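PDB 5XBN: Wss1p from Saccharomyces cerevisiae FostersO, which cleaves DNA-binding proteins as a zinc-dependent endopeptidase and takes part in the repair of DNA-protein cross-links, including trapped topoisomerase 1. Local coordinates for residues Y57-E61 with N62-V66; C108-G111 with T112-E116; H115-T118 with H119-F122; G123-K127 with K128-K132; I137-Q140 with W141-E144. All coordinates share one frame; numbering follows the deposited sequence.

Interaction 1. Residues Y57-E61 with N62-V66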
loop_
_atom_site.group_PDB
_atom_site.type_symbol
_atom_site.label_atom_id
_atom_site.label_comp_id
_atom_site.label_asym_id
_atom_site.label_seq_id
_atom_site.Cartn_x
_atom_site.Cartn_y
_atom_site.Cartn_z
ATOM N N TYR A 57 -8.052 9.414 1.163
ATOM C CA TYR A 57 -8.389 10.495 2.081
ATOM C C TYR A 57 -7.232 10.770 3.041
ATOM O O TYR A 57 -6.903 11.929 3.321
ATOM C CB TYR A 57 -9.659 10.128 2.858
ATOM C CG TYR A 57 -10.329 11.294 3.554
ATOM C CD1 TYR A 57 -9.962 11.661 4.843
ATOM C CD2 TYR A 57 -11.342 12.014 2.928
ATOM C CE1 TYR A 57 -10.584 12.717 5.496
ATOM C CE2 TYR A 57 -11.975 13.075 3.579
ATOM C CZ TYR A 57 -11.585 13.419 4.860
ATOM O OH TYR A 57 -12.197 14.463 5.525
ATOM N N LEU A 58 -6.627 9.695 3.539
ATOM C CA LEU A 58 -5.502 9.786 4.473
ATOM C C LEU A 58 -4.322 10.473 3.793
ATOM O O LEU A 58 -3.663 11.333 4.373
ATOM C CB LEU A 58 -5.105 8.387 4.971
ATOM C CG LEU A 58 -3.990 8.287 6.025
ATOM C CD1 LEU A 58 -4.455 8.834 7.356
ATOM C CD2 LEU A 58 -3.522 6.859 6.176
HETATM N N MSE A 59 -4.060 10.100 2.545
HETATM C CA MSE A 59 -2.981 10.744 1.818
HETATM C C MSE A 59 -3.273 12.231 1.618
HETATM O O MSE A 59 -2.364 13.050 1.726
HETATM C CB MSE A 59 -2.737 10.048 0.478
HETATM C CG MSE A 59 -2.123 8.663 0.667
HETATM SE SE MSE A 59 -1.710 7.765 -1.016
HETATM C CE MSE A 59 -0.264 8.924 -1.655
ATOM N N LYS A 60 -4.525 12.591 1.346
ATOM C CA LYS A 60 -4.850 14.015 1.206
ATOM C C LYS A 60 -4.584 14.762 2.517
ATOM O O LYS A 60 -3.976 15.851 2.513
ATOM C CB LYS A 60 -6.296 14.219 0.764
ATOM C CG LYS A 60 -6.671 15.697 0.662
ATOM C CD LYS A 60 -8.034 15.902 0.040
ATOM C CE LYS A 60 -8.078 17.213 -0.739
ATOM N NZ LYS A 60 -7.069 17.232 -1.840
ATOM N N GLU A 61 -5.006 14.160 3.628
ATOM C CA GLU A 61 -4.837 14.760 4.960
ATOM C C GLU A 61 -3.375 14.975 5.322
ATOM O O GLU A 61 -3.028 15.942 6.018
ATOM C CB GLU A 61 -5.479 13.881 6.040
ATOM C CG GLU A 61 -6.974 13.986 6.157
ATOM C CD GLU A 61 -7.503 13.300 7.410
ATOM O OE1 GLU A 61 -6.764 12.494 8.028
ATOM O OE2 GLU A 61 -8.656 13.576 7.783
ATOM N N ASN A 62 -2.516 14.060 4.875
ATOM C CA ASN A 62 -1.110 14.113 5.236
ATOM C C ASN A 62 -0.205 14.689 4.143
ATOM O O ASN A 62 1.017 14.707 4.292
ATOM C CB ASN A 62 -0.629 12.716 5.633
ATOM C CG ASN A 62 -1.202 12.276 6.957
ATOM O OD1 ASN A 62 -0.662 12.619 8.005
ATOM N ND2 ASN A 62 -2.317 11.536 6.928
ATOM N N HIS A 63 -0.816 15.158 3.062
ATOM C CA HIS A 63 -0.081 15.705 1.918
ATOM C C HIS A 63 0.900 14.699 1.327
ATOM O O HIS A 63 1.966 15.079 0.843
ATOM C CB HIS A 63 0.659 16.989 2.322
ATOM C CG HIS A 63 -0.167 17.906 3.168
ATOM N ND1 HIS A 63 -1.384 18.404 2.753
ATOM C CD2 HIS A 63 0.039 18.406 4.409
ATOM C CE1 HIS A 63 -1.892 19.171 3.701
ATOM N NE2 HIS A 63 -1.046 19.194 4.716
ATOM N N PHE A 64 0.528 13.418 1.347
ATOM C CA PHE A 64 1.343 12.363 0.767
ATOM C C PHE A 64 1.105 12.269 -0.728
ATOM O O PHE A 64 -0.044 12.341 -1.186
ATOM C CB PHE A 64 1.017 10.996 1.380
ATOM C CG PHE A 64 1.460 10.819 2.811
ATOM C CD1 PHE A 64 2.525 11.537 3.343
ATOM C CD2 PHE A 64 0.808 9.893 3.622
ATOM C CE1 PHE A 64 2.915 11.336 4.664
ATOM C CE2 PHE A 64 1.196 9.689 4.929
ATOM C CZ PHE A 64 2.248 10.406 5.452
ATOM N N LYS A 65 2.192 12.075 -1.472
ATOM C CA LYS A 65 2.133 11.791 -2.916
ATOM C C LYS A 65 2.949 10.545 -3.225
ATOM O O LYS A 65 4.011 10.351 -2.642
ATOM C CB LYS A 65 2.676 12.968 -3.731
ATOM C CG LYS A 65 1.846 14.245 -3.625
ATOM C CD LYS A 65 0.501 14.095 -4.330
ATOM C CE LYS A 65 -0.258 15.418 -4.345
ATOM N NZ LYS A 65 -1.545 15.297 -5.087
ATOM N N VAL A 66 2.444 9.707 -4.130
ATOM C CA VAL A 66 3.185 8.536 -4.622
ATOM C C VAL A 66 3.122 8.535 -6.149
ATOM O O VAL A 66 2.064 8.768 -6.714
ATOM C CB VAL A 66 2.619 7.208 -4.078
ATOM C CG1 VAL A 66 3.302 5.994 -4.743
ATOM C CG2 VAL A 66 2.780 7.134 -2.562
HETATM O O HOH W 1 -1.483 14.746 -1.008
HETATM O O HOH W 2 -3.728 11.857 9.326
#
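Leu58 meets Asn62 at the close of helix 56-62, which ends in a Schellman motif with His63, at positive phi, as the first residue to leave helical geometry. The carbonyl O of Leu58 is gripped twice, by Asn62 N at 3.0 Å and by Asn62 ND2 at 2.9 Å, from opposite faces of its plane. Holding CG of Asn62 beside its own backbone N (chi1 -71°) folds the amide back over the last turn, and the ND2 bond is nearly straight at 163°. The other end of the amide, OD1, accepts from Lys132 of helix 127-145. With an alanine here, Leu58 O would keep its backbone donor but the ammonium of Lys132 would probably be left without this mate.

Next comes selenomethionine Met59, whose O receives Phe64 N at 2.9 Å, the longer-spanning bond of the motif. Its side chain bends at chi3 (68°), carrying CE to within 3.6 Å of Val66 CG2 and 3.9 Å of Phe64 CB, the chain crossing both side chains at about a right angle. Lys60 O completes the motif by accepting from His63 N at 3.3 Å, the donor standing above the carbonyl plane. Glu61 holds Arg139 in a salt bridge through OE2, while OE1 also takes a weak bond from a water that accepts from Asn62 ND2 at 2.8 Å.

Interaction 2. Residues C108-G111 with T112-E116. With ZN (zinc ion), chain B.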
loop_
_atom_site.group_PDB
_atom_site.type_symbol
_atom_site.label_atom_id
_atom_site.label_comp_id
_atom_site.label_asym_id
_atom_site.label_seq_id
_atom_site.Cartn_x
_atom_site.Cartn_y
_atom_site.Cartn_z
ATOM N N CYS A 108 -3.817 -6.962 6.059
ATOM C CA CYS A 108 -2.366 -7.130 6.060
ATOM C C CYS A 108 -1.699 -6.211 5.050
ATOM O O CYS A 108 -0.723 -5.533 5.363
ATOM C CB CYS A 108 -1.986 -8.578 5.745
ATOM S SG CYS A 108 -2.325 -9.743 7.086
ATOM N N ILE A 109 -2.228 -6.204 3.831
ATOM C CA ILE A 109 -1.711 -5.331 2.785
ATOM C C ILE A 109 -1.867 -3.855 3.167
ATOM O O ILE A 109 -0.950 -3.069 2.969
ATOM C CB ILE A 109 -2.404 -5.601 1.439
ATOM C CG1 ILE A 109 -2.220 -7.071 1.053
ATOM C CG2 ILE A 109 -1.823 -4.695 0.353
ATOM C CD1 ILE A 109 -3.034 -7.496 -0.155
HETATM N N MSE A 110 -3.014 -3.472 3.722
HETATM C CA MSE A 110 -3.207 -2.077 4.119
HETATM C C MSE A 110 -2.202 -1.685 5.195
HETATM O O MSE A 110 -1.728 -0.546 5.232
HETATM C CB MSE A 110 -4.625 -1.827 4.632
HETATM C CG MSE A 110 -4.863 -0.386 5.129
HETATM SE SE MSE A 110 -4.545 0.969 3.760
HETATM C CE MSE A 110 -5.670 0.041 2.446
ATOM N N GLY A 111 -1.880 -2.638 6.067
ATOM C CA GLY A 111 -0.937 -2.372 7.136
ATOM C C GLY A 111 0.424 -2.071 6.563
ATOM O O GLY A 111 1.109 -1.149 7.000
ATOM N N THR A 112 0.810 -2.853 5.563
ATOM C CA THR A 112 2.068 -2.625 4.866
ATOM C C THR A 112 2.045 -1.322 4.076
ATOM O O THR A 112 3.042 -0.584 4.033
ATOM C CB THR A 112 2.380 -3.800 3.940
ATOM O OG1 THR A 112 2.599 -4.959 4.746
ATOM C CG2 THR A 112 3.628 -3.513 3.104
HETATM N N MSE A 113 0.907 -1.017 3.460
HETATM C CA MSE A 113 0.786 0.248 2.751
HETATM C C MSE A 113 1.047 1.430 3.681
HETATM O O MSE A 113 1.781 2.353 3.324
HETATM C CB MSE A 113 -0.593 0.393 2.109
HETATM C CG MSE A 113 -0.790 1.703 1.349
HETATM SE SE MSE A 113 0.422 1.911 -0.197
HETATM C CE MSE A 113 -0.254 3.602 -0.892
ATOM N N LEU A 114 0.465 1.404 4.878
ATOM C CA LEU A 114 0.647 2.512 5.807
ATOM C C LEU A 114 2.087 2.580 6.325
ATOM O O LEU A 114 2.625 3.671 6.526
ATOM C CB LEU A 114 -0.338 2.406 6.970
ATOM C CG LEU A 114 -1.823 2.473 6.564
ATOM C CD1 LEU A 114 -2.729 2.353 7.781
ATOM C CD2 LEU A 114 -2.136 3.735 5.802
ATOM N N HIS A 115 2.701 1.420 6.544
ATOM C CA HIS A 115 4.121 1.356 6.876
ATOM C C HIS A 115 4.941 2.065 5.809
ATOM O O HIS A 115 5.809 2.889 6.103
ATOM C CB HIS A 115 4.577 -0.110 7.001
ATOM C CG HIS A 115 6.030 -0.281 7.345
ATOM N ND1 HIS A 115 6.449 -0.846 8.535
ATOM C CD2 HIS A 115 7.160 0.019 6.655
ATOM C CE1 HIS A 115 7.769 -0.878 8.564
ATOM N NE2 HIS A 115 8.228 -0.365 7.433
ATOM N N GLU A 116 4.684 1.739 4.551
ATOM C CA GLU A 116 5.486 2.340 3.492
ATOM C C GLU A 116 5.199 3.819 3.282
ATOM O O GLU A 116 6.105 4.558 2.944
ATOM C CB GLU A 116 5.293 1.585 2.172
ATOM C CG GLU A 116 5.662 0.101 2.286
ATOM C CD GLU A 116 7.079 -0.130 2.760
ATOM O OE1 GLU A 116 7.947 0.740 2.550
ATOM O OE2 GLU A 116 7.339 -1.202 3.332
HETATM ZN ZN ZN B . 10.108 0.064 7.039
HETATM O O HOH W 3 1.547 -7.212 4.061
HETATM O O HOH W 4 11.187 -1.293 6.120
#
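A water bridges one turn of helix 106-118 between Cys108 and Thr112, beside the backbone bond that already joins them. Thr112 OG1, anti to its carbonyl carbon (chi1 -65°), lies 2.6 Å from this water, which in turn gives a weak bond to Cys108 O at 3.1 Å. The main-chain ladder is regular: Cys108 O, Ile109 O, Met110 O and Gly111 O each accept from the residue four further on. One turn round, selenomethionine Met110 lays its SE 4.2 Å from both CG and CD2 of Leu114, the two chains crossing at a slant. Gly111 O takes His115 N at 3.1 Å, and the same oxygen lies 3.6 Å from His115 CB. From there the imidazole extends past the turn to bind zinc through NE2 at 2.0 Å, as the first histidine of the HExxH motif. Around the helix, Ile109, Met110 and Met113 face Ile51 of helix 41-54, Ile109 and Thr112 touch Leu92 of strand 89-96, and Leu114 packs on Leu133 and Ile137 of helix 127-145.

Interaction 3. Residues H115-T118 with H119-F122. With ZN (zinc ion), chain B.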
loop_
_atom_site.group_PDB
_atom_site.type_symbol
_atom_site.label_atom_id
_atom_site.label_comp_id
_atom_site.label_asym_id
_atom_site.label_seq_id
_atom_site.Cartn_x
_atom_site.Cartn_y
_atom_site.Cartn_z
ATOM N N HIS A 115 2.701 1.420 6.544
ATOM C CA HIS A 115 4.121 1.356 6.876
ATOM C C HIS A 115 4.941 2.065 5.809
ATOM O O HIS A 115 5.809 2.889 6.103
ATOM C CB HIS A 115 4.577 -0.110 7.001
ATOM C CG HIS A 115 6.030 -0.281 7.345
ATOM N ND1 HIS A 115 6.449 -0.846 8.535
ATOM C CD2 HIS A 115 7.160 0.019 6.655
ATOM C CE1 HIS A 115 7.769 -0.878 8.564
ATOM N NE2 HIS A 115 8.228 -0.365 7.433
ATOM N N GLU A 116 4.684 1.739 4.551
ATOM C CA GLU A 116 5.486 2.340 3.492
ATOM C C GLU A 116 5.199 3.819 3.282
ATOM O O GLU A 116 6.105 4.558 2.944
ATOM C CB GLU A 116 5.293 1.585 2.172
ATOM C CG GLU A 116 5.662 0.101 2.286
ATOM C CD GLU A 116 7.079 -0.130 2.760
ATOM O OE1 GLU A 116 7.947 0.740 2.550
ATOM O OE2 GLU A 116 7.339 -1.202 3.332
ATOM N N LEU A 117 3.949 4.249 3.475
ATOM C CA LEU A 117 3.643 5.680 3.413
ATOM C C LEU A 117 4.405 6.446 4.489
ATOM O O LEU A 117 4.826 7.570 4.278
ATOM C CB LEU A 117 2.138 5.931 3.567
ATOM C CG LEU A 117 1.340 5.619 2.296
ATOM C CD1 LEU A 117 -0.153 5.677 2.603
ATOM C CD2 LEU A 117 1.723 6.610 1.177
ATOM N N THR A 118 4.573 5.831 5.649
ATOM C CA THR A 118 5.304 6.482 6.735
ATOM C C THR A 118 6.738 6.798 6.286
ATOM O O THR A 118 7.295 7.816 6.669
ATOM C CB THR A 118 5.303 5.600 8.004
ATOM O OG1 THR A 118 3.947 5.326 8.393
ATOM C CG2 THR A 118 6.006 6.287 9.157
ATOM N N HIS A 119 7.298 5.942 5.431
ATOM C CA HIS A 119 8.642 6.152 4.883
ATOM C C HIS A 119 8.730 7.302 3.865
ATOM O O HIS A 119 9.831 7.674 3.453
ATOM C CB HIS A 119 9.158 4.859 4.224
ATOM C CG HIS A 119 9.636 3.822 5.196
ATOM N ND1 HIS A 119 10.481 4.118 6.247
ATOM C CD2 HIS A 119 9.395 2.493 5.272
ATOM C CE1 HIS A 119 10.734 3.013 6.927
ATOM N NE2 HIS A 119 10.094 2.008 6.352
ATOM N N ASN A 120 7.597 7.862 3.446
ATOM C CA ASN A 120 7.637 9.134 2.701
ATOM C C ASN A 120 8.258 10.226 3.558
ATOM O O ASN A 120 8.874 11.169 3.043
ATOM C CB ASN A 120 6.232 9.580 2.260
ATOM C CG ASN A 120 5.769 8.897 0.987
ATOM O OD1 ASN A 120 6.185 7.769 0.680
ATOM N ND2 ASN A 120 4.898 9.574 0.237
ATOM N N LEU A 121 8.095 10.093 4.874
ATOM C CA LEU A 121 8.572 11.100 5.825
ATOM C C LEU A 121 9.802 10.665 6.600
ATOM O O LEU A 121 10.722 11.460 6.818
ATOM C CB LEU A 121 7.483 11.450 6.840
ATOM C CG LEU A 121 6.241 12.192 6.358
ATOM C CD1 LEU A 121 5.215 12.273 7.485
ATOM C CD2 LEU A 121 6.616 13.575 5.880
ATOM N N PHE A 122 9.798 9.419 7.051
ATOM C CA PHE A 122 10.802 8.949 7.993
ATOM C C PHE A 122 11.476 7.679 7.512
ATOM O O PHE A 122 10.813 6.681 7.213
ATOM C CB PHE A 122 10.168 8.733 9.369
ATOM C CG PHE A 122 9.468 9.944 9.899
ATOM C CD1 PHE A 122 10.158 11.127 10.071
ATOM C CD2 PHE A 122 8.130 9.899 10.243
ATOM C CE1 PHE A 122 9.525 12.258 10.554
ATOM C CE2 PHE A 122 7.491 11.026 10.743
ATOM C CZ PHE A 122 8.194 12.208 10.892
HETATM ZN ZN ZN B . 10.108 0.064 7.039
HETATM O O HOH W 4 11.187 -1.293 6.120
#
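The backbone of 115-118 runs on into 119-122 through a mixture of three- and four-residue bonds. His119 N is weakly shared between His115 O and Glu116 O, whereas Asn120 N reaches back three residues to Leu117 O at 2.9 Å. Thr118 O then accepts two donors at 3.0 Å, Leu121 N from above its carbonyl plane and Phe122 N within that plane. The two histidines of the HExxH motif, a turn apart, meet one zinc ion, His119 NE2 binding it at 2.1 Å. The imidazoles of His115 and His119 meet obliquely, their planes 67° apart. A second-shell bond fixes the rotation of the His119 ring: its ND1 donates to Phe122 O at 2.8 Å, in the plane of that carbonyl. On the ring's opposite flank, Glu116 OE1 comes to the edge at CD2, 3.5 Å away; a bend at chi2 (-57°) swings the carboxylate back toward the metal side. Donation from ND1 leaves NE2 to the zinc and would probably make the ring a stronger electron donor. Glu116, the assigned active-site residue, has OE2 4.8 Å from the oxygen of the zinc-bound water, too far for a direct bond but on the side where this glutamate probably activates it.

Interaction 4. Residues G123-K127 with K128-K132. With ZN (zinc ion), chain B.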
loop_
_atom_site.group_PDB
_atom_site.type_symbol
_atom_site.label_atom_id
_atom_site.label_comp_id
_atom_site.label_asym_id
_atom_site.label_seq_id
_atom_site.Cartn_x
_atom_site.Cartn_y
_atom_site.Cartn_z
ATOM N N GLY A 123 12.805 7.716 7.447
ATOM C CA GLY A 123 13.566 6.577 6.970
ATOM C C GLY A 123 13.774 5.488 7.993
ATOM O O GLY A 123 13.262 4.382 7.830
ATOM N N PRO A 124 14.544 5.783 9.058
ATOM C CA PRO A 124 14.860 4.773 10.074
ATOM C C PRO A 124 13.625 4.323 10.854
ATOM O O PRO A 124 12.677 5.104 10.977
ATOM C CB PRO A 124 15.850 5.493 11.000
ATOM C CG PRO A 124 16.328 6.681 10.236
ATOM C CD PRO A 124 15.198 7.071 9.338
ATOM N N HIS A 125 13.629 3.086 11.344
ATOM C CA HIS A 125 12.528 2.598 12.181
ATOM C C HIS A 125 12.776 3.031 13.618
ATOM O O HIS A 125 13.112 2.214 14.475
ATOM C CB HIS A 125 12.383 1.075 12.095
ATOM C CG HIS A 125 11.975 0.573 10.740
ATOM N ND1 HIS A 125 12.547 -0.537 10.155
ATOM C CD2 HIS A 125 11.048 1.023 9.862
ATOM C CE1 HIS A 125 11.996 -0.744 8.970
ATOM N NE2 HIS A 125 11.080 0.183 8.773
ATOM N N ASP A 126 12.630 4.325 13.864
ATOM C CA ASP A 126 12.844 4.874 15.198
ATOM C C ASP A 126 11.530 5.337 15.788
ATOM O O ASP A 126 10.464 4.956 15.311
ATOM C CB ASP A 126 13.856 6.025 15.172
ATOM C CG ASP A 126 13.504 7.123 14.173
ATOM O OD1 ASP A 126 12.338 7.223 13.727
ATOM O OD2 ASP A 126 14.416 7.913 13.847
ATOM N N LYS A 127 11.602 6.157 16.828
ATOM C CA LYS A 127 10.386 6.584 17.508
ATOM C C LYS A 127 9.499 7.432 16.615
ATOM O O LYS A 127 8.282 7.274 16.643
ATOM C CB LYS A 127 10.725 7.348 18.785
ATOM C CG LYS A 127 11.121 6.425 19.908
ATOM C CD LYS A 127 11.335 7.203 21.180
ATOM C CE LYS A 127 11.712 6.289 22.326
ATOM N NZ LYS A 127 11.800 7.087 23.580
ATOM N N LYS A 128 10.108 8.317 15.826
ATOM C CA LYS A 128 9.373 9.145 14.867
ATOM C C LYS A 128 8.551 8.282 13.923
ATOM O O LYS A 128 7.367 8.551 13.675
ATOM C CB LYS A 128 10.336 10.002 14.043
ATOM C CG LYS A 128 11.009 11.118 14.794
ATOM C CD LYS A 128 12.092 11.766 13.928
ATOM C CE LYS A 128 13.157 10.748 13.549
ATOM N NZ LYS A 128 14.448 11.360 13.130
ATOM N N PHE A 129 9.201 7.253 13.393
ATOM C CA PHE A 129 8.555 6.348 12.454
ATOM C C PHE A 129 7.363 5.652 13.102
ATOM O O PHE A 129 6.255 5.681 12.578
ATOM C CB PHE A 129 9.540 5.288 11.934
ATOM C CG PHE A 129 8.887 4.267 11.039
ATOM C CD1 PHE A 129 8.306 3.118 11.575
ATOM C CD2 PHE A 129 8.822 4.465 9.669
ATOM C CE1 PHE A 129 7.675 2.195 10.771
ATOM C CE2 PHE A 129 8.179 3.535 8.857
ATOM C CZ PHE A 129 7.611 2.402 9.409
ATOM N N TYR A 130 7.600 4.996 14.234
ATOM C CA TYR A 130 6.552 4.184 14.838
ATOM C C TYR A 130 5.401 5.047 15.350
ATOM O O TYR A 130 4.233 4.649 15.293
ATOM C CB TYR A 130 7.127 3.336 15.963
ATOM C CG TYR A 130 7.911 2.148 15.473
ATOM C CD1 TYR A 130 7.274 1.090 14.844
ATOM C CD2 TYR A 130 9.294 2.087 15.627
ATOM C CE1 TYR A 130 7.982 0.004 14.392
ATOM C CE2 TYR A 130 10.013 0.994 15.179
ATOM C CZ TYR A 130 9.351 -0.041 14.559
ATOM O OH TYR A 130 10.039 -1.144 14.100
ATOM N N ASN A 131 5.727 6.230 15.847
ATOM C CA ASN A 131 4.692 7.142 16.312
ATOM C C ASN A 131 3.766 7.542 15.179
ATOM O O ASN A 131 2.544 7.503 15.297
ATOM C CB ASN A 131 5.298 8.408 16.921
ATOM C CG ASN A 131 4.231 9.393 17.320
ATOM O OD1 ASN A 131 3.439 9.119 18.215
ATOM N ND2 ASN A 131 4.158 10.512 16.622
ATOM N N LYS A 132 4.369 7.920 14.061
ATOM C CA LYS A 132 3.603 8.311 12.891
ATOM C C LYS A 132 2.776 7.146 12.341
ATOM O O LYS A 132 1.602 7.323 11.996
ATOM C CB LYS A 132 4.549 8.848 11.812
ATOM C CG LYS A 132 3.841 9.265 10.534
ATOM C CD LYS A 132 2.966 10.463 10.776
ATOM C CE LYS A 132 2.141 10.795 9.558
ATOM N NZ LYS A 132 1.379 12.049 9.832
HETATM ZN ZN ZN B . 10.108 0.064 7.039
HETATM O O HOH W 4 11.187 -1.293 6.120
#
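His125 binds zinc through NE2 at 2.0 Å and turns the edge of its ring to the face of Phe129, a T-shaped pair with planes 69° apart. Its CD2 stands 3.6 Å above the plane of the Phe129 ring, over the centre. Tyr130 closes in beside it, OH lying 3.8 Å from His125 CB. Behind this shell, Pro124 O sits 3.3 Å from Phe129 CB, and an inverse gamma turn centred on His125 leads into helix 127-145. Asp126 is the N-cap: with CG set between backbone N and carbonyl carbon (chi1 54°), OD1 accepts from Phe129 N at 3.2 Å. The other oxygen, OD2, makes a salt bridge with Lys128 NZ at 3.5 Å. An alanine in its place would remove both carboxylate oxygens and is likely to leave Phe129 N uncapped and the Lys128 ammonium without this countercharge. Negative charge at a helix start probably interacts favourably with the helix dipole, and the same cap ties down the backbone N of Phe129, the residue whose ring face His125 meets.

Interaction 5. Residues I137-Q140 with W141-E144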
loop_
_atom_site.group_PDB
_atom_site.type_symbol
_atom_site.label_atom_id
_atom_site.label_comp_id
_atom_site.label_asym_id
_atom_site.label_seq_id
_atom_site.Cartn_x
_atom_site.Cartn_y
_atom_site.Cartn_z
ATOM N N ILE A 137 -2.369 4.323 11.160
ATOM C CA ILE A 137 -3.181 3.119 11.321
ATOM C C ILE A 137 -4.479 3.461 12.034
ATOM O O ILE A 137 -5.554 3.036 11.612
ATOM C CB ILE A 137 -2.417 2.030 12.102
ATOM C CG1 ILE A 137 -1.311 1.455 11.216
ATOM C CG2 ILE A 137 -3.361 0.906 12.587
ATOM C CD1 ILE A 137 -0.310 0.599 11.976
ATOM N N GLY A 138 -4.377 4.251 13.095
ATOM C CA GLY A 138 -5.553 4.664 13.844
ATOM C C GLY A 138 -6.524 5.471 13.004
ATOM O O GLY A 138 -7.739 5.224 12.995
ATOM N N ARG A 139 -5.981 6.432 12.272
ATOM C CA ARG A 139 -6.800 7.336 11.491
ATOM C C ARG A 139 -7.432 6.618 10.303
ATOM O O ARG A 139 -8.591 6.872 9.976
ATOM C CB ARG A 139 -5.957 8.514 11.020
ATOM C CG ARG A 139 -6.683 9.485 10.146
ATOM C CD ARG A 139 -7.911 10.039 10.820
ATOM N NE ARG A 139 -8.518 11.047 9.970
ATOM C CZ ARG A 139 -9.770 11.458 10.076
ATOM N NH1 ARG A 139 -10.558 10.949 11.017
ATOM N NH2 ARG A 139 -10.234 12.372 9.236
ATOM N N GLN A 140 -6.684 5.713 9.676
ATOM C CA GLN A 140 -7.201 5.009 8.503
ATOM C C GLN A 140 -8.452 4.212 8.871
ATOM O O GLN A 140 -9.409 4.144 8.093
ATOM C CB GLN A 140 -6.146 4.085 7.894
ATOM C CG GLN A 140 -6.666 3.263 6.710
ATOM C CD GLN A 140 -7.091 4.120 5.519
ATOM O OE1 GLN A 140 -6.683 5.280 5.383
ATOM N NE2 GLN A 140 -7.917 3.545 4.647
ATOM N N TRP A 141 -8.456 3.613 10.059
ATOM C CA TRP A 141 -9.637 2.862 10.488
ATOM C C TRP A 141 -10.862 3.751 10.556
ATOM O O TRP A 141 -11.935 3.372 10.081
ATOM C CB TRP A 141 -9.428 2.212 11.858
ATOM C CG TRP A 141 -10.727 1.658 12.427
ATOM C CD1 TRP A 141 -11.597 2.293 13.271
ATOM C CD2 TRP A 141 -11.294 0.375 12.161
ATOM N NE1 TRP A 141 -12.667 1.475 13.554
ATOM C CE2 TRP A 141 -12.502 0.291 12.890
ATOM C CE3 TRP A 141 -10.889 -0.717 11.394
ATOM C CZ2 TRP A 141 -13.314 -0.840 12.860
ATOM C CZ3 TRP A 141 -11.701 -1.849 11.368
ATOM C CH2 TRP A 141 -12.897 -1.899 12.102
ATOM N N VAL A 142 -10.710 4.924 11.168
ATOM C CA VAL A 142 -11.826 5.848 11.336
ATOM C C VAL A 142 -12.319 6.329 9.986
ATOM O O VAL A 142 -13.519 6.458 9.763
ATOM C CB VAL A 142 -11.441 7.079 12.199
ATOM C CG1 VAL A 142 -12.576 8.099 12.234
ATOM C CG2 VAL A 142 -11.052 6.647 13.610
ATOM N N ILE A 143 -11.380 6.623 9.091
ATOM C CA ILE A 143 -11.744 7.019 7.733
ATOM C C ILE A 143 -12.612 5.967 7.042
ATOM O O ILE A 143 -13.603 6.293 6.394
ATOM C CB ILE A 143 -10.485 7.281 6.883
ATOM C CG1 ILE A 143 -9.809 8.574 7.349
ATOM C CG2 ILE A 143 -10.842 7.353 5.410
ATOM C CD1 ILE A 143 -8.390 8.809 6.762
ATOM N N GLU A 144 -12.232 4.707 7.184
ATOM C CA GLU A 144 -12.968 3.617 6.541
ATOM C C GLU A 144 -14.326 3.436 7.195
ATOM O O GLU A 144 -15.336 3.258 6.513
ATOM C CB GLU A 144 -12.175 2.316 6.590
ATOM C CG GLU A 144 -10.910 2.342 5.725
ATOM C CD GLU A 144 -10.174 1.007 5.729
ATOM O OE1 GLU A 144 -10.796 -0.009 6.117
ATOM O OE2 GLU A 144 -8.976 0.967 5.359
#
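Arg139 lays its guanidinium over Ile143, whose CG1 lies 3.8 Å from the guanidinium plane, offset toward the rim. A bend at chi2 (57°) leads the arginine chain forward over the next turn, where it crosses Ile143 at about a right angle and NH1 comes 3.7 Å from Val142 CG1. Beneath them, Arg139 O accepts from Ile143 N at 2.9 Å. The charge itself is spent elsewhere, since NH2 makes a salt bridge with Glu61 of helix 56-62.

One residue further round the helix, Gln140 and Glu144 form the polar side-chain link of the contact. Gln140 NE2 donates to Glu144 OE2 at 2.9 Å in a nearly straight bond (169°). It uses the oxygen's anti lone pair, and although the acceptor lies close to the plane of the amide, the carboxylate is turned steeply against it, at 72°. Glu144 CG also rests 3.3 Å from Gln140 O, so the extended glutamate runs along the turn. The glutamine NE2 has a second acceptor in Lys54 O. This last part of helix 127-145 is thus wedged against two others: Arg139, Gln140 and Ile143 meet Tyr57 and Leu58 of helix 56-62, while Ile137 and Gln140 reach Leu114 of helix 106-118.

In the fold
Interactions 2, 3 and 4 converge on the zinc, illustrating how local turns can assemble a metal site. Interactions 2 and 3 share His115 and Glu116 on helix 106-118, and interaction 4 returns the third ligand, with His125 NE2 3.2 Å from both His115 NE2 and His119 NE2. Phe129 of interaction 4 also backs the helix ligands, its CZ 3.4 Å from His115 CE1. Interaction 1 lies farther off, Phe64 being about 13 Å from the zinc by its side chain, yet it touches all the others. Glu61 reaches interaction 5, Asn62 reaches interaction 4, Leu58 CD2 meets Leu114 CD2 of interaction 2 at 3.4 Å, and Val66 packs on Leu117 of interaction 3.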